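Local coordinates for protein alpha-1,3-glucanase (Bacillus circulans, PDB 5ZRU) that probably hydrolyses alpha-1,3-glucan as the catalytic part of a longer glycoside hydrolase family 87 enzyme, which is also thought to bind carbohydrate and carries calcium and zinc ions, at residues Ala10-Ser15 with Asn491-Asn496; Val354-Gly359 with Val392-Ser397. All coordinates share one frame; numbering follows the deposited sequence.

Interaction 1: Ala10-Ser15 with Asn491-Asn496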
loop_
_atom_site.group_PDB
_atom_site.type_symbol
_atom_site.label_atom_id
_atom_site.label_comp_id
_atom_site.label_asym_id
_atom_site.label_seq_id
_atom_site.Cartn_x
_atom_site.Cartn_y
_atom_site.Cartn_z
ATOM N N ALA A 10 -15.975 6.972 -5.868
ATOM C CA ALA A 10 -16.289 5.979 -6.877
ATOM C C ALA A 10 -17.229 4.927 -6.290
ATOM O O ALA A 10 -17.444 4.850 -5.077
ATOM C CB ALA A 10 -15.011 5.320 -7.391
ATOM N N GLN A 11 -17.805 4.115 -7.175
ATOM C CA GLN A 11 -18.632 3.005 -6.715
ATOM C C GLN A 11 -17.800 1.996 -5.931
ATOM O O GLN A 11 -18.210 1.547 -4.857
ATOM C CB GLN A 11 -19.318 2.355 -7.918
ATOM C CG GLN A 11 -20.000 1.031 -7.631
ATOM C CD GLN A 11 -20.308 0.261 -8.909
ATOM O OE1 GLN A 11 -21.370 0.439 -9.515
ATOM N NE2 GLN A 11 -19.372 -0.601 -9.330
ATOM N N ARG A 12 -16.623 1.634 -6.448
ATOM C CA ARG A 12 -15.645 0.830 -5.721
ATOM C C ARG A 12 -14.261 1.391 -6.005
ATOM O O ARG A 12 -13.989 1.867 -7.109
ATOM C CB ARG A 12 -15.680 -0.646 -6.121
ATOM C CG ARG A 12 -17.040 -1.271 -5.900
ATOM C CD ARG A 12 -17.063 -2.730 -6.306
ATOM N NE ARG A 12 -18.382 -3.285 -6.024
ATOM C CZ ARG A 12 -18.731 -4.537 -6.277
ATOM N NH1 ARG A 12 -17.845 -5.374 -6.804
ATOM N NH2 ARG A 12 -19.964 -4.944 -5.995
ATOM N N GLY A 13 -13.391 1.329 -5.000
ATOM C CA GLY A 13 -12.062 1.891 -5.123
ATOM C C GLY A 13 -12.033 3.377 -4.819
ATOM O O GLY A 13 -13.049 4.022 -4.528
ATOM N N ALA A 14 -10.825 3.927 -4.904
ATOM C CA ALA A 14 -10.570 5.332 -4.620
ATOM C C ALA A 14 -10.875 6.197 -5.832
ATOM O O ALA A 14 -10.809 5.746 -6.980
ATOM C CB ALA A 14 -9.107 5.537 -4.201
ATOM N N SER A 15 -11.210 7.455 -5.568
ATOM C CA SER A 15 -11.435 8.448 -6.617
ATOM C C SER A 15 -10.265 9.420 -6.583
ATOM O O SER A 15 -10.119 10.192 -5.627
ATOM C CB SER A 15 -12.766 9.178 -6.427
ATOM O OG SER A 15 -12.945 10.122 -7.472
ATOM N N ASN A 491 -21.571 -9.059 -1.867
ATOM C CA ASN A 491 -21.328 -8.320 -3.107
ATOM C C ASN A 491 -19.827 -8.231 -3.397
ATOM O O ASN A 491 -19.231 -7.154 -3.426
ATOM C CB ASN A 491 -21.957 -6.924 -3.042
ATOM C CG ASN A 491 -23.468 -6.957 -3.191
ATOM O OD1 ASN A 491 -24.003 -7.682 -4.038
ATOM N ND2 ASN A 491 -24.160 -6.167 -2.378
ATOM N N ILE A 492 -19.210 -9.391 -3.588
ATOM C CA ILE A 492 -17.780 -9.466 -3.887
ATOM C C ILE A 492 -17.625 -10.067 -5.271
ATOM O O ILE A 492 -18.172 -11.142 -5.544
ATOM C CB ILE A 492 -17.002 -10.316 -2.862
ATOM C CG1 ILE A 492 -17.397 -9.980 -1.417
ATOM C CG2 ILE A 492 -15.485 -10.196 -3.108
ATOM C CD1 ILE A 492 -16.939 -8.632 -0.926
ATOM N N ASP A 493 -16.852 -9.400 -6.127
ATOM C CA ASP A 493 -16.500 -9.934 -7.437
ATOM C C ASP A 493 -15.038 -10.348 -7.393
ATOM O O ASP A 493 -14.173 -9.528 -7.069
ATOM C CB ASP A 493 -16.742 -8.901 -8.534
ATOM C CG ASP A 493 -18.212 -8.568 -8.687
ATOM O OD1 ASP A 493 -18.935 -9.358 -9.323
ATOM O OD2 ASP A 493 -18.645 -7.537 -8.137
ATOM N N ILE A 494 -14.772 -11.617 -7.699
ATOM C CA ILE A 494 -13.432 -12.188 -7.617
ATOM C C ILE A 494 -13.066 -12.684 -9.008
ATOM O O ILE A 494 -13.600 -13.702 -9.471
ATOM C CB ILE A 494 -13.342 -13.323 -6.584
ATOM C CG1 ILE A 494 -14.157 -12.984 -5.319
ATOM C CG2 ILE A 494 -11.887 -13.572 -6.208
ATOM C CD1 ILE A 494 -14.112 -14.067 -4.219
ATOM N N ILE A 495 -12.128 -11.995 -9.659
ATOM C CA ILE A 495 -11.870 -12.157 -11.086
ATOM C C ILE A 495 -10.453 -12.668 -11.317
ATOM O O ILE A 495 -9.485 -12.091 -10.806
ATOM C CB ILE A 495 -12.092 -10.829 -11.830
ATOM C CG1 ILE A 495 -13.537 -10.361 -11.619
ATOM C CG2 ILE A 495 -11.720 -10.958 -13.302
ATOM C CD1 ILE A 495 -13.715 -8.889 -11.835
ATOM N N ASN A 496 -10.338 -13.731 -12.123
ATOM C CA ASN A 496 -9.052 -14.253 -12.599
ATOM C C ASN A 496 -8.089 -14.550 -11.452
ATOM O O ASN A 496 -6.935 -14.115 -11.447
ATOM C CB ASN A 496 -8.418 -13.300 -13.610
ATOM C CG ASN A 496 -8.983 -13.489 -15.004
ATOM O OD1 ASN A 496 -9.508 -14.558 -15.324
ATOM N ND2 ASN A 496 -8.894 -12.452 -15.837
HETATM O O HOH W 1 -20.981 -7.611 -6.922
#
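Arg-12 reaches out from the N-terminal loop to Asp-493 on strand 487-495, bridging a gap that keeps the nearest CA atoms, those of Arg-12 and Ile-492, 10.7 Å apart. With chi2 180° and chi3 178° the extended chain through CB, CG and CD carries the guanidinium across, and contact starts at CZ. NH2 comes to 3.5 Å of Asn-491 O, which lies over one face of the guanidinium, at an angle too poor for a hydrogen bond. NH1 makes the salt bridge, its hydrogen bond to Asp-493 OD2 measuring 2.7 Å with OD2 tilted 19° out of the guanidinium plane; OD2 receives it on its anti lone pair. The same NH1 is bonded to Thr-457 OG1. NH2 gives a hydrogen to a water 3.0 Å away, and that water donates in turn to Asp-493 OD2, closing a small ring. The far carboxylate oxygen, OD1, is held by Asn-519 ND2. A leucine in place of Arg-12 would probably strip OD2 of its charged mate and leave the bridging water with one partner fewer. The arrangement is a surface salt bridge tying an N-terminal loop across neighbouring coils of a right-handed parallel beta-helix.

Interaction 2: Val354-Gly359 with Val392-Ser397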
loop_
_atom_site.group_PDB
_atom_site.type_symbol
_atom_site.label_atom_id
_atom_site.label_comp_id
_atom_site.label_asym_id
_atom_site.label_seq_id
_atom_site.Cartn_x
_atom_site.Cartn_y
_atom_site.Cartn_z
ATOM N N VAL A 354 -0.841 0.583 6.107
ATOM C CA VAL A 354 -1.395 1.146 7.339
ATOM C C VAL A 354 -1.692 -0.010 8.277
ATOM O O VAL A 354 -2.343 -0.983 7.877
ATOM C CB VAL A 354 -2.695 1.946 7.113
ATOM C CG1 VAL A 354 -3.252 2.466 8.476
ATOM C CG2 VAL A 354 -2.488 3.100 6.142
ATOM N N ASN A 355 -1.244 0.095 9.524
ATOM C CA ASN A 355 -1.664 -0.849 10.550
ATOM C C ASN A 355 -2.290 -0.088 11.711
ATOM O O ASN A 355 -1.648 0.781 12.309
ATOM C CB ASN A 355 -0.491 -1.713 11.021
ATOM C CG ASN A 355 -0.951 -2.955 11.769
ATOM O OD1 ASN A 355 -1.746 -2.877 12.711
ATOM N ND2 ASN A 355 -0.474 -4.113 11.333
ATOM N N PHE A 356 -3.549 -0.408 12.006
ATOM C CA PHE A 356 -4.259 0.061 13.200
ATOM C C PHE A 356 -4.010 -0.950 14.317
ATOM O O PHE A 356 -4.671 -1.987 14.376
ATOM C CB PHE A 356 -5.755 0.180 12.920
ATOM C CG PHE A 356 -6.138 1.342 12.032
ATOM C CD1 PHE A 356 -5.271 2.408 11.832
ATOM C CD2 PHE A 356 -7.386 1.366 11.405
ATOM C CE1 PHE A 356 -5.643 3.490 11.011
ATOM C CE2 PHE A 356 -7.766 2.443 10.598
ATOM C CZ PHE A 356 -6.889 3.510 10.407
ATOM N N ALA A 357 -3.072 -0.656 15.216
ATOM C CA ALA A 357 -2.643 -1.627 16.222
ATOM C C ALA A 357 -2.927 -1.101 17.628
ATOM O O ALA A 357 -3.399 0.022 17.814
ATOM C CB ALA A 357 -1.155 -1.955 16.056
ATOM N N GLN A 358 -2.647 -1.940 18.629
ATOM C CA GLN A 358 -2.643 -1.490 20.030
ATOM C C GLN A 358 -3.963 -0.838 20.435
ATOM O O GLN A 358 -3.983 0.187 21.127
ATOM C CB GLN A 358 -1.479 -0.524 20.278
ATOM C CG GLN A 358 -0.137 -1.215 20.409
ATOM C CD GLN A 358 -0.098 -2.082 21.643
ATOM O OE1 GLN A 358 -0.381 -3.282 21.584
ATOM N NE2 GLN A 358 0.235 -1.477 22.779
ATOM N N GLY A 359 -5.074 -1.422 19.994
ATOM C CA GLY A 359 -6.378 -0.952 20.396
ATOM C C GLY A 359 -6.913 0.244 19.643
ATOM O O GLY A 359 -7.951 0.784 20.038
ATOM N N VAL A 392 -11.533 -2.027 18.003
ATOM C CA VAL A 392 -12.887 -2.281 17.515
ATOM C C VAL A 392 -13.306 -1.242 16.477
ATOM O O VAL A 392 -12.809 -0.114 16.457
ATOM C CB VAL A 392 -13.932 -2.301 18.658
ATOM C CG1 VAL A 392 -13.627 -3.414 19.658
ATOM C CG2 VAL A 392 -14.009 -0.938 19.350
ATOM N N ASN A 393 -14.233 -1.654 15.603
ATOM C CA ASN A 393 -14.975 -0.757 14.709
ATOM C C ASN A 393 -14.067 0.053 13.781
ATOM O O ASN A 393 -14.295 1.240 13.555
ATOM C CB ASN A 393 -15.877 0.187 15.513
ATOM C CG ASN A 393 -16.749 -0.546 16.503
ATOM O OD1 ASN A 393 -17.076 -1.719 16.304
ATOM N ND2 ASN A 393 -17.134 0.141 17.588
ATOM N N ASN A 394 -13.046 -0.581 13.213
ATOM C CA ASN A 394 -12.227 0.105 12.221
ATOM C C ASN A 394 -12.763 -0.161 10.815
ATOM O O ASN A 394 -13.408 -1.179 10.559
ATOM C CB ASN A 394 -10.762 -0.325 12.336
ATOM C CG ASN A 394 -10.143 0.107 13.657
ATOM O OD1 ASN A 394 -10.338 1.240 14.098
ATOM N ND2 ASN A 394 -9.412 -0.794 14.299
ATOM N N THR A 395 -12.509 0.778 9.905
ATOM C CA THR A 395 -13.103 0.762 8.572
ATOM C C THR A 395 -12.049 1.036 7.507
ATOM O O THR A 395 -11.333 2.037 7.593
ATOM C CB THR A 395 -14.196 1.821 8.444
ATOM O OG1 THR A 395 -15.208 1.589 9.432
ATOM C CG2 THR A 395 -14.797 1.801 7.033
ATOM N N PHE A 396 -11.999 0.181 6.485
ATOM C CA PHE A 396 -11.142 0.350 5.308
ATOM C C PHE A 396 -12.067 0.393 4.095
ATOM O O PHE A 396 -12.470 -0.663 3.595
ATOM C CB PHE A 396 -10.139 -0.807 5.153
ATOM C CG PHE A 396 -9.123 -0.924 6.271
ATOM C CD1 PHE A 396 -8.571 0.202 6.868
ATOM C CD2 PHE A 396 -8.705 -2.179 6.703
ATOM C CE1 PHE A 396 -7.629 0.072 7.896
ATOM C CE2 PHE A 396 -7.763 -2.315 7.721
ATOM C CZ PHE A 396 -7.227 -1.195 8.321
ATOM N N SER A 397 -12.406 1.586 3.599
ATOM C CA SER A 397 -13.419 1.654 2.554
ATOM C C SER A 397 -13.019 2.608 1.440
ATOM O O SER A 397 -12.318 3.593 1.664
ATOM C CB SER A 397 -14.789 2.066 3.131
ATOM O OG SER A 397 -15.292 1.013 3.950
#
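Phe-356 and Asn-394 bring the two backbones closest, their CA atoms 8.0 Å apart, with no hydrogen bond between the segments. Strand 354-357 and strand 395-397 belong to different faces of the beta-helix: the first pairs in parallel with strands 323-325 and 378-381, the second with 364-366 and 419-421. Only side chains therefore span the distance between them. At Phe-356 the CA-CB bond points toward the other segment, and so does that of Asn-394; Phe-396 starts off across the line of contact, and its ring then comes nearer.

The two phenylalanine side chains run antiparallel, one past the other: Phe-356 CE2 lies 3.6 Å from Phe-396 CE1, which is also 3.7 Å from Phe-356 CD2. The centroids are 5.5 Å apart and the planes 35° from parallel, an oblique pairing. Asn-394 fills in beside it. Its CG sits 3.8 Å from Phe-356 CD2, the amide turned 57° from the ring plane, while ND2 comes within 4.0 Å of Phe-356 CB. With CG anti to its own carbonyl carbon (chi1 -65°), Asn-394 brings the amide obliquely up to CD2 of the ring and still presents its polar ends to the backbone of the turn ahead of strand 364-366. There ND2 donates to Thr-360 O and OD1 accepts from Ser-363 N.

Around the pair, Val-365 touches both rings, Val-325 packs on Phe-356, and Leu-378 and Val-380 pack on Phe-396. No hydrogen bond crosses the contact, which rests on apolar and aromatic packing. With ND2 and OD1 each hydrogen-bonded to backbone, the buried amide can lie beside the aromatic pair, and different faces of neighbouring coils meet in an apolar interior.

Overall arrangement
Interactions 1 and 2 sit about 20 Å apart between centres, with their nearest atoms about 6 Å from each other and no touch. Both reach the parallel beta-helix: strands 395-397 and 487-495 lie on the same face, connected through strands 419-421 and 451-459, while strand 354-357 lies on another. Along the chain, interaction 2 is nested within the long loop closed by interaction 1, whose ends are 476 residues apart. The two contacts work at different ranges: one packs the interior between segments 33 residues apart at their closest ends, the other brings the N-terminal segment, which comes before the antiparallel sheets, back onto the outside of the beta-helix.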